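PDB 3QR3: endoglucanase EG-II from Hypocrea jecorina, which hydrolyses internal beta-1,4-glucosidic bonds of cellulose through a TIM-barrel catalytic domain of glycoside hydrolase family 5. Local coordinates for residues A11-G16 / V28-K33; W66-N71 / S80-K85; G76-T81 / W129-S134. All coordinates share one frame; numbering follows the deposited sequence.

How the interactions relate
The three contacts follow one another along the early part of the barrel, in the loops that follow strands 5-11 and 59-64 and on the neighbouring helices. Interactions 1 and 2 have centres about 12 Å apart and meet through Phe13, whose CD1 lies 3.7 Å from CE2 of Tyr68. Interaction 3 is centred about 8 Å from interaction 2, shares Ser80 and Thr81 with it, and joins it where Asp79 N probably donates to Leu69 O at 2.8 Å; interactions 1 and 3 do not touch. In a TIM barrel the active site lies at the C-terminal ends of the strands, the end at which residues 11-16 and 66-71 follow theirs.

Interaction 1 of 3, residues A11-G16 / V28-K33; sequences AGFDFG and VYPPLK
Phe13 holds CG anti to its carbonyl carbon (chi1 -86°), and although its CB bond leads away from residues 28-33, the ring comes back to Pro30; Phe15 likewise has CG anti to its carbonyl carbon (chi1 -75°), which sends its side chain the same way as that of Tyr29. The Phe13 ring receives Pro30 over one face in a CH-pi contact, with CB of Pro30 3.5 Å from the ring centroid and almost straight above it. Leu32 meets the same ring at its edge, its CD1 3.8 Å from CZ of Phe13, while CD of Pro31 approaches obliquely. Tyr68 and Tyr86 bring further rings to Phe13, and Leu89 of helix 80-95 touches it.

Both segments belong to the long loop that links strand 5-11 of the barrel to helix 44-55, and a type I beta turn from Gly12 to Phe15 reverses the chain as it leaves the strand. The turn's carbonyl, Gly12 O, is gripped twice: by Phe15 N at 3.1 Å and by Tyr29 N at 3.0 Å. The bond from Tyr29 is fairly straight at its hydrogen (161°), yet its donor stands above the carbonyl plane. The side chain of Asp14 turns back to the start of the turn, its OD1 accepting from Gly12 N at 2.7 Å nearly along the C-O axis. There is no room for a side chain at Gly12: a CB would collide with Tyr29 O and Pro31 CD, and at these backbone angles also with the preceding carbonyl O.

Farther along the turn, Phe15 O receives a CA-H...O contact from Val28, and CG1 of Val28 rests 3.5 Å from Phe13 O. CD2 of Phe15 lies 3.8 Å from CB of Tyr29, the side chains side by side. Phe298 adds another ring against Phe15.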
loop_
_atom_site.group_PDB
_atom_site.type_symbol
_atom_site.label_atom_id
_atom_site.label_comp_id
_atom_site.label_asym_id
_atom_site.label_seq_id
_atom_site.Cartn_x
_atom_site.Cartn_y
_atom_site.Cartn_z
ATOM N N ALA A 11 4.948 3.687 7.647
ATOM C CA ALA A 11 5.970 4.168 6.716
ATOM C C ALA A 11 7.353 4.337 7.357
ATOM O O ALA A 11 7.488 4.344 8.580
ATOM C CB ALA A 11 5.510 5.486 6.067
ATOM N N GLY A 12 8.375 4.495 6.519
ATOM C CA GLY A 12 9.729 4.719 6.998
ATOM C C GLY A 12 10.800 4.020 6.176
ATOM O O GLY A 12 11.846 4.617 5.861
ATOM N N PHE A 13 10.560 2.759 5.816
ATOM C CA PHE A 13 11.496 2.052 4.933
ATOM C C PHE A 13 11.505 2.719 3.549
ATOM O O PHE A 13 12.359 2.424 2.696
ATOM C CB PHE A 13 11.158 0.563 4.811
ATOM C CG PHE A 13 11.758 -0.309 5.904
ATOM C CD1 PHE A 13 13.091 -0.671 5.871
ATOM C CD2 PHE A 13 10.964 -0.805 6.927
ATOM C CE1 PHE A 13 13.635 -1.491 6.856
ATOM C CE2 PHE A 13 11.498 -1.619 7.920
ATOM C CZ PHE A 13 12.846 -1.957 7.882
ATOM N N ASP A 14 10.564 3.633 3.338
ATOM C CA ASP A 14 10.457 4.332 2.064
ATOM C C ASP A 14 10.908 5.788 2.139
ATOM O O ASP A 14 10.865 6.504 1.135
ATOM C CB ASP A 14 9.008 4.318 1.597
ATOM C CG ASP A 14 8.092 4.978 2.593
ATOM O OD1 ASP A 14 8.260 4.704 3.799
ATOM O OD2 ASP A 14 7.227 5.777 2.186
ATOM N N PHE A 15 11.303 6.259 3.317
ATOM C CA PHE A 15 11.775 7.635 3.395
ATOM C C PHE A 15 13.008 7.733 2.512
ATOM O O PHE A 15 13.839 6.829 2.497
ATOM C CB PHE A 15 12.073 8.043 4.831
ATOM C CG PHE A 15 10.838 8.295 5.648
ATOM C CD1 PHE A 15 9.598 7.886 5.180
ATOM C CD2 PHE A 15 10.912 8.929 6.882
ATOM C CE1 PHE A 15 8.456 8.108 5.919
ATOM C CE2 PHE A 15 9.765 9.154 7.631
ATOM C CZ PHE A 15 8.543 8.740 7.155
ATOM N N GLY A 16 13.107 8.819 1.759
ATOM C CA GLY A 16 14.178 8.961 0.795
ATOM C C GLY A 16 13.751 8.587 -0.618
ATOM O O GLY A 16 14.540 8.742 -1.544
ATOM N N VAL A 28 16.669 6.186 4.527
ATOM C CA VAL A 28 15.556 5.439 5.137
ATOM C C VAL A 28 15.503 5.738 6.634
ATOM O O VAL A 28 16.525 6.024 7.247
ATOM C CB VAL A 28 15.666 3.913 4.924
ATOM C CG1 VAL A 28 15.587 3.572 3.431
ATOM C CG2 VAL A 28 16.956 3.381 5.551
ATOM N N TYR A 29 14.308 5.698 7.211
ATOM C CA TYR A 29 14.141 5.893 8.652
ATOM C C TYR A 29 13.094 4.871 9.080
ATOM O O TYR A 29 11.940 5.218 9.326
ATOM C CB TYR A 29 13.689 7.330 8.962
ATOM C CG TYR A 29 13.686 7.713 10.449
ATOM C CD1 TYR A 29 14.711 7.307 11.295
ATOM C CD2 TYR A 29 12.683 8.511 10.983
ATOM C CE1 TYR A 29 14.721 7.660 12.644
ATOM C CE2 TYR A 29 12.682 8.874 12.332
ATOM C CZ TYR A 29 13.703 8.437 13.156
ATOM O OH TYR A 29 13.727 8.802 14.490
ATOM N N PRO A 30 13.493 3.590 9.132
ATOM C CA PRO A 30 12.524 2.503 9.310
ATOM C C PRO A 30 11.858 2.545 10.678
ATOM O O PRO A 30 12.503 2.915 11.664
ATOM C CB PRO A 30 13.378 1.237 9.145
ATOM C CG PRO A 30 14.622 1.708 8.368
ATOM C CD PRO A 30 14.862 3.083 8.931
ATOM N N PRO A 31 10.563 2.188 10.734
ATOM C CA PRO A 31 9.795 2.161 11.984
ATOM C C PRO A 31 10.026 0.866 12.778
ATOM O O PRO A 31 9.073 0.177 13.142
ATOM C CB PRO A 31 8.339 2.233 11.495
ATOM C CG PRO A 31 8.363 1.569 10.145
ATOM C CD PRO A 31 9.756 1.777 9.567
ATOM N N LEU A 32 11.291 0.540 13.014
ATOM C CA LEU A 32 11.666 -0.541 13.917
ATOM C C LEU A 32 12.456 0.096 15.053
ATOM O O LEU A 32 13.518 0.695 14.820
ATOM C CB LEU A 32 12.536 -1.575 13.212
ATOM C CG LEU A 32 11.830 -2.501 12.235
ATOM C CD1 LEU A 32 12.848 -3.285 11.426
ATOM C CD2 LEU A 32 10.882 -3.446 12.985
ATOM N N LYS A 33 11.936 -0.026 16.266
ATOM C CA LYS A 33 12.478 0.712 17.403
ATOM C C LYS A 33 13.989 0.551 17.551
ATOM O O LYS A 33 14.703 1.536 17.737
ATOM C CB LYS A 33 11.767 0.321 18.697
ATOM C CG LYS A 33 12.117 1.224 19.874
ATOM C CD LYS A 33 11.232 0.945 21.075
ATOM C CE LYS A 33 11.569 1.869 22.244
ATOM N NZ LYS A 33 10.685 1.587 23.415
#

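Interaction 2 of 3, residues W66-N71 / S80-K85; sequences WQYLVN and STSISK
The short helix 66-69 comes up against the first turns of helix 80-95, the backbones drawing nearest at Leu69 and Ser82, whose CA atoms are 5.4 Å apart. Tyr68, with CG anti to its backbone N (chi1 179°), reaches across the start of the second helix and offers one ring face to Ser82. The CB of Ser82 makes a CH-pi contact 3.8 Å from the ring centroid, and its OG lies over the ring centre. From there OG donates to Tyr68 O at 2.8 Å, so the serine is held by the ring and the carbonyl of a single residue. The donor sits 28° out of the carbonyl plane.

That carbonyl also accepts from Asn71 N at 3.1 Å, part of the Schellman motif that ends helix 66-69, with Asn71 at positive phi as its C-prime residue. Beyond the ring, OH of Tyr68 reaches CB of Lys85 at 3.6 Å; the amine of Lys85 turns elsewhere, to the carbonyl O and ring of Phe35. An alanine in place of Tyr68 would remove the ring that lies between Ser82 and Phe13 and would probably loosen the packing on both. Leu69 adds a looser apolar touch, its CD2 4.3 Å from CD1 of Ile83, which also packs on Leu132 of helix 122-136.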
loop_
_atom_site.group_PDB
_atom_site.type_symbol
_atom_site.label_atom_id
_atom_site.label_comp_id
_atom_site.label_asym_id
_atom_site.label_seq_id
_atom_site.Cartn_x
_atom_site.Cartn_y
_atom_site.Cartn_z
ATOM N N TRP A 66 12.570 -0.085 -3.451
ATOM C CA TRP A 66 13.214 -1.131 -4.243
ATOM C C TRP A 66 14.729 -1.116 -4.000
ATOM O O TRP A 66 15.333 -2.149 -3.716
ATOM C CB TRP A 66 12.914 -0.870 -5.716
ATOM C CG TRP A 66 13.365 -1.898 -6.697
ATOM C CD1 TRP A 66 14.122 -3.015 -6.464
ATOM C CD2 TRP A 66 13.100 -1.872 -8.099
ATOM N NE1 TRP A 66 14.322 -3.701 -7.649
ATOM C CE2 TRP A 66 13.715 -3.009 -8.666
ATOM C CE3 TRP A 66 12.407 -0.987 -8.935
ATOM C CZ2 TRP A 66 13.652 -3.286 -10.034
ATOM C CZ3 TRP A 66 12.346 -1.264 -10.289
ATOM C CH2 TRP A 66 12.964 -2.407 -10.824
ATOM N N GLN A 67 15.328 0.065 -4.091
ATOM C CA GLN A 67 16.782 0.201 -3.953
ATOM C C GLN A 67 17.252 -0.326 -2.610
ATOM O O GLN A 67 18.336 -0.890 -2.498
ATOM C CB GLN A 67 17.229 1.660 -4.135
ATOM C CG GLN A 67 17.127 2.160 -5.584
ATOM C CD GLN A 67 15.752 2.737 -5.921
ATOM O OE1 GLN A 67 14.724 2.315 -5.371
ATOM N NE2 GLN A 67 15.732 3.723 -6.814
ATOM N N TYR A 68 16.426 -0.147 -1.588
ATOM C CA TYR A 68 16.786 -0.618 -0.259
ATOM C C TYR A 68 16.905 -2.147 -0.217
ATOM O O TYR A 68 17.861 -2.697 0.336
ATOM C CB TYR A 68 15.765 -0.153 0.790
ATOM C CG TYR A 68 16.123 -0.660 2.160
ATOM C CD1 TYR A 68 17.148 -0.070 2.891
ATOM C CD2 TYR A 68 15.467 -1.749 2.707
ATOM C CE1 TYR A 68 17.500 -0.544 4.130
ATOM C CE2 TYR A 68 15.804 -2.231 3.951
ATOM C CZ TYR A 68 16.823 -1.624 4.656
ATOM O OH TYR A 68 17.160 -2.112 5.891
ATOM N N LEU A 69 15.922 -2.831 -0.796
ATOM C CA LEU A 69 15.849 -4.286 -0.689
ATOM C C LEU A 69 17.013 -4.973 -1.386
ATOM O O LEU A 69 17.484 -6.014 -0.934
ATOM C CB LEU A 69 14.511 -4.820 -1.225
ATOM C CG LEU A 69 13.289 -4.484 -0.358
ATOM C CD1 LEU A 69 12.023 -5.035 -0.979
ATOM C CD2 LEU A 69 13.455 -4.992 1.079
ATOM N N VAL A 70 17.477 -4.392 -2.487
ATOM C CA VAL A 70 18.586 -4.973 -3.225
ATOM C C VAL A 70 19.879 -4.187 -2.997
ATOM O O VAL A 70 20.859 -4.383 -3.701
ATOM C CB VAL A 70 18.285 -5.047 -4.728
ATOM C CG1 VAL A 70 17.132 -6.022 -4.995
ATOM C CG2 VAL A 70 17.974 -3.660 -5.280
ATOM N N ASN A 71 19.869 -3.302 -2.004
ATOM C CA ASN A 71 20.999 -2.406 -1.749
ATOM C C ASN A 71 21.586 -1.813 -3.033
ATOM O O ASN A 71 22.791 -1.917 -3.284
ATOM C CB ASN A 71 22.088 -3.115 -0.929
ATOM C CG ASN A 71 23.128 -2.141 -0.355
ATOM O OD1 ASN A 71 22.798 -1.040 0.075
ATOM N ND2 ASN A 71 24.383 -2.566 -0.331
ATOM N N SER A 80 21.136 -9.169 2.183
ATOM C CA SER A 80 20.807 -9.942 3.375
ATOM C C SER A 80 20.465 -9.058 4.578
ATOM O O SER A 80 19.554 -9.373 5.345
ATOM C CB SER A 80 21.929 -10.928 3.720
ATOM O OG SER A 80 23.162 -10.259 3.903
ATOM N N THR A 81 21.173 -7.948 4.742
ATOM C CA THR A 81 20.842 -7.050 5.837
ATOM C C THR A 81 19.480 -6.416 5.626
ATOM O O THR A 81 18.630 -6.424 6.518
ATOM C CB THR A 81 21.867 -5.919 5.982
ATOM O OG1 THR A 81 23.154 -6.479 6.263
ATOM C CG2 THR A 81 21.448 -4.990 7.108
ATOM N N SER A 82 19.279 -5.849 4.445
ATOM C CA SER A 82 18.045 -5.124 4.156
ATOM C C SER A 82 16.818 -6.003 4.351
ATOM O O SER A 82 15.854 -5.601 5.013
ATOM C CB SER A 82 18.075 -4.572 2.729
ATOM O OG SER A 82 19.164 -3.681 2.578
ATOM N N ILE A 83 16.846 -7.206 3.783
ATOM C CA ILE A 83 15.666 -8.073 3.847
ATOM C C ILE A 83 15.453 -8.559 5.279
ATOM O O ILE A 83 14.331 -8.708 5.730
ATOM C CB ILE A 83 15.731 -9.252 2.837
ATOM C CG1 ILE A 83 14.381 -9.968 2.763
ATOM C CG2 ILE A 83 16.837 -10.240 3.213
ATOM C CD1 ILE A 83 13.226 -9.065 2.340
ATOM N N SER A 84 16.548 -8.768 6.002
ATOM C CA SER A 84 16.489 -9.162 7.404
ATOM C C SER A 84 15.798 -8.096 8.272
ATOM O O SER A 84 14.955 -8.405 9.114
ATOM C CB SER A 84 17.909 -9.426 7.922
ATOM O OG SER A 84 17.894 -9.734 9.304
ATOM N N LYS A 85 16.173 -6.838 8.069
ATOM C CA LYS A 85 15.551 -5.730 8.785
ATOM C C LYS A 85 14.082 -5.580 8.378
ATOM O O LYS A 85 13.200 -5.505 9.222
ATOM C CB LYS A 85 16.312 -4.428 8.515
ATOM C CG LYS A 85 17.714 -4.364 9.144
ATOM C CD LYS A 85 17.636 -4.426 10.672
ATOM C CE LYS A 85 19.011 -4.226 11.310
ATOM N NZ LYS A 85 18.902 -4.029 12.784
#

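Interaction 3 of 3, residues G76-T81 / W129-S134; sequences GNLDST and WSQLAS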
loop_
_atom_site.group_PDB
_atom_site.type_symbol
_atom_site.label_atom_id
_atom_site.label_comp_id
_atom_site.label_asym_id
_atom_site.label_seq_id
_atom_site.Cartn_x
_atom_site.Cartn_y
_atom_site.Cartn_z
ATOM N N GLY A 76 19.741 -7.626 -8.792
ATOM C CA GLY A 76 20.549 -8.493 -7.944
ATOM C C GLY A 76 19.774 -9.267 -6.893
ATOM O O GLY A 76 18.546 -9.198 -6.828
ATOM N N ASN A 77 20.493 -10.028 -6.074
ATOM C CA ASN A 77 19.875 -10.754 -4.979
ATOM C C ASN A 77 19.440 -9.765 -3.906
ATOM O O ASN A 77 20.052 -8.710 -3.748
ATOM C CB ASN A 77 20.852 -11.783 -4.395
ATOM C CG ASN A 77 21.202 -12.890 -5.391
ATOM O OD1 ASN A 77 20.426 -13.201 -6.295
ATOM N ND2 ASN A 77 22.379 -13.486 -5.223
ATOM N N LEU A 78 18.367 -10.077 -3.190
ATOM C CA LEU A 78 17.992 -9.255 -2.043
ATOM C C LEU A 78 19.209 -9.155 -1.126
ATOM O O LEU A 78 19.891 -10.159 -0.879
ATOM C CB LEU A 78 16.826 -9.882 -1.280
ATOM C CG LEU A 78 15.513 -10.103 -2.043
ATOM C CD1 LEU A 78 14.493 -10.797 -1.146
ATOM C CD2 LEU A 78 14.964 -8.787 -2.562
ATOM N N ASP A 79 19.487 -7.951 -0.633
ATOM C CA ASP A 79 20.602 -7.728 0.293
ATOM C C ASP A 79 20.247 -8.342 1.639
ATOM O O ASP A 79 19.176 -8.076 2.181
ATOM C CB ASP A 79 20.875 -6.228 0.444
ATOM C CG ASP A 79 21.932 -5.923 1.503
ATOM O OD1 ASP A 79 23.107 -5.727 1.125
ATOM O OD2 ASP A 79 21.594 -5.883 2.708
ATOM N N SER A 80 21.136 -9.169 2.183
ATOM C CA SER A 80 20.807 -9.942 3.375
ATOM C C SER A 80 20.465 -9.058 4.578
ATOM O O SER A 80 19.554 -9.373 5.345
ATOM C CB SER A 80 21.929 -10.928 3.720
ATOM O OG SER A 80 23.162 -10.259 3.903
ATOM N N THR A 81 21.173 -7.948 4.742
ATOM C CA THR A 81 20.842 -7.050 5.837
ATOM C C THR A 81 19.480 -6.416 5.626
ATOM O O THR A 81 18.630 -6.424 6.518
ATOM C CB THR A 81 21.867 -5.919 5.982
ATOM O OG1 THR A 81 23.154 -6.479 6.263
ATOM C CG2 THR A 81 21.448 -4.990 7.108
ATOM N N TRP A 129 10.479 -9.459 -7.460
ATOM C CA TRP A 129 9.265 -10.082 -6.954
ATOM C C TRP A 129 9.369 -11.599 -6.833
ATOM O O TRP A 129 8.755 -12.200 -5.956
ATOM C CB TRP A 129 8.043 -9.654 -7.770
ATOM C CG TRP A 129 7.522 -8.339 -7.296
ATOM C CD1 TRP A 129 7.547 -7.145 -7.965
ATOM C CD2 TRP A 129 6.935 -8.069 -6.019
ATOM N NE1 TRP A 129 6.990 -6.157 -7.190
ATOM C CE2 TRP A 129 6.606 -6.698 -5.991
ATOM C CE3 TRP A 129 6.649 -8.857 -4.898
ATOM C CZ2 TRP A 129 6.003 -6.094 -4.881
ATOM C CZ3 TRP A 129 6.051 -8.253 -3.793
ATOM C CH2 TRP A 129 5.737 -6.886 -3.796
ATOM N N SER A 130 10.165 -12.219 -7.692
ATOM C CA SER A 130 10.332 -13.666 -7.621
ATOM C C SER A 130 10.988 -14.031 -6.287
ATOM O O SER A 130 10.597 -14.991 -5.615
ATOM C CB SER A 130 11.170 -14.157 -8.806
ATOM O OG SER A 130 11.261 -15.565 -8.815
ATOM N N GLN A 131 11.979 -13.242 -5.889
ATOM C CA GLN A 131 12.663 -13.476 -4.628
ATOM C C GLN A 131 11.765 -13.247 -3.420
ATOM O O GLN A 131 11.766 -14.045 -2.485
ATOM C CB GLN A 131 13.911 -12.601 -4.519
ATOM C CG GLN A 131 14.977 -12.947 -5.539
ATOM C CD GLN A 131 16.167 -12.039 -5.409
ATOM O OE1 GLN A 131 17.016 -12.240 -4.546
ATOM N NE2 GLN A 131 16.230 -11.022 -6.255
ATOM N N LEU A 132 11.004 -12.158 -3.432
ATOM C CA LEU A 132 10.075 -11.891 -2.340
ATOM C C LEU A 132 9.023 -12.997 -2.240
ATOM O O LEU A 132 8.698 -13.457 -1.154
ATOM C CB LEU A 132 9.414 -10.525 -2.521
ATOM C CG LEU A 132 10.374 -9.351 -2.336
ATOM C CD1 LEU A 132 9.718 -8.040 -2.772
ATOM C CD2 LEU A 132 10.814 -9.297 -0.873
ATOM N N ALA A 133 8.501 -13.423 -3.381
ATOM C CA ALA A 133 7.500 -14.482 -3.405
ATOM C C ALA A 133 8.070 -15.782 -2.843
ATOM O O ALA A 133 7.410 -16.475 -2.078
ATOM C CB ALA A 133 7.001 -14.700 -4.831
ATOM N N SER A 134 9.295 -16.118 -3.234
ATOM C CA SER A 134 9.948 -17.312 -2.710
ATOM C C SER A 134 10.101 -17.227 -1.190
ATOM O O SER A 134 9.836 -18.194 -0.470
ATOM C CB SER A 134 11.309 -17.513 -3.372
ATOM O OG SER A 134 11.967 -18.644 -2.825
#
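Gln131 and Leu78 reach toward each other tip to tip, the glutamine projecting from helix 122-136 and the leucine from the extended chain before helix 80-95. Past CG the glutamine is stretched out (chi2 179°), which carries its amide to the backbone of residues 76-78. There it grips the chain with both ends. NE2 donates to Gly76 O at 3.0 Å, lying in the carbonyl plane on a lone pair, with the acceptor close to the plane of the amide. OE1 accepts from Leu78 N at 2.9 Å, though this donor stands 30° out of the plane of the glutamine's carbonyl. Turning the amide over would set NE2 against the N-H of Leu78 and OE1 against Gly76 O, so the two bonds fix its rotation. NE2 also donates to Ser127 O, one turn back on its own helix, tying the amide to both sides.

The Asn77 side chain crosses that of Gln131 at about a right angle, their amide planes 77° apart; the nearer approach is Asn77 CA, 3.3 Å from Gln131 OE1. CG and CD1 of Leu78 both lie 3.9 Å from Gln131 CB, and Leu78 crosses Leu132 nearly perpendicularly, CD1 of Leu78 lying 4.0 Å from CD2 of Leu132. Ile83 of helix 80-95 touches Leu78 as well, continuing this apolar patch.

At the end of the extended run Asp79 occupies the N-cap position, its OD2 accepting from Ser82 N. Two successive outer helices of the TIM barrel, 80-95 and 122-136, are joined here through the extended residues 76-78 that precede the first, an arrangement of the beta/alpha barrel's helical layer.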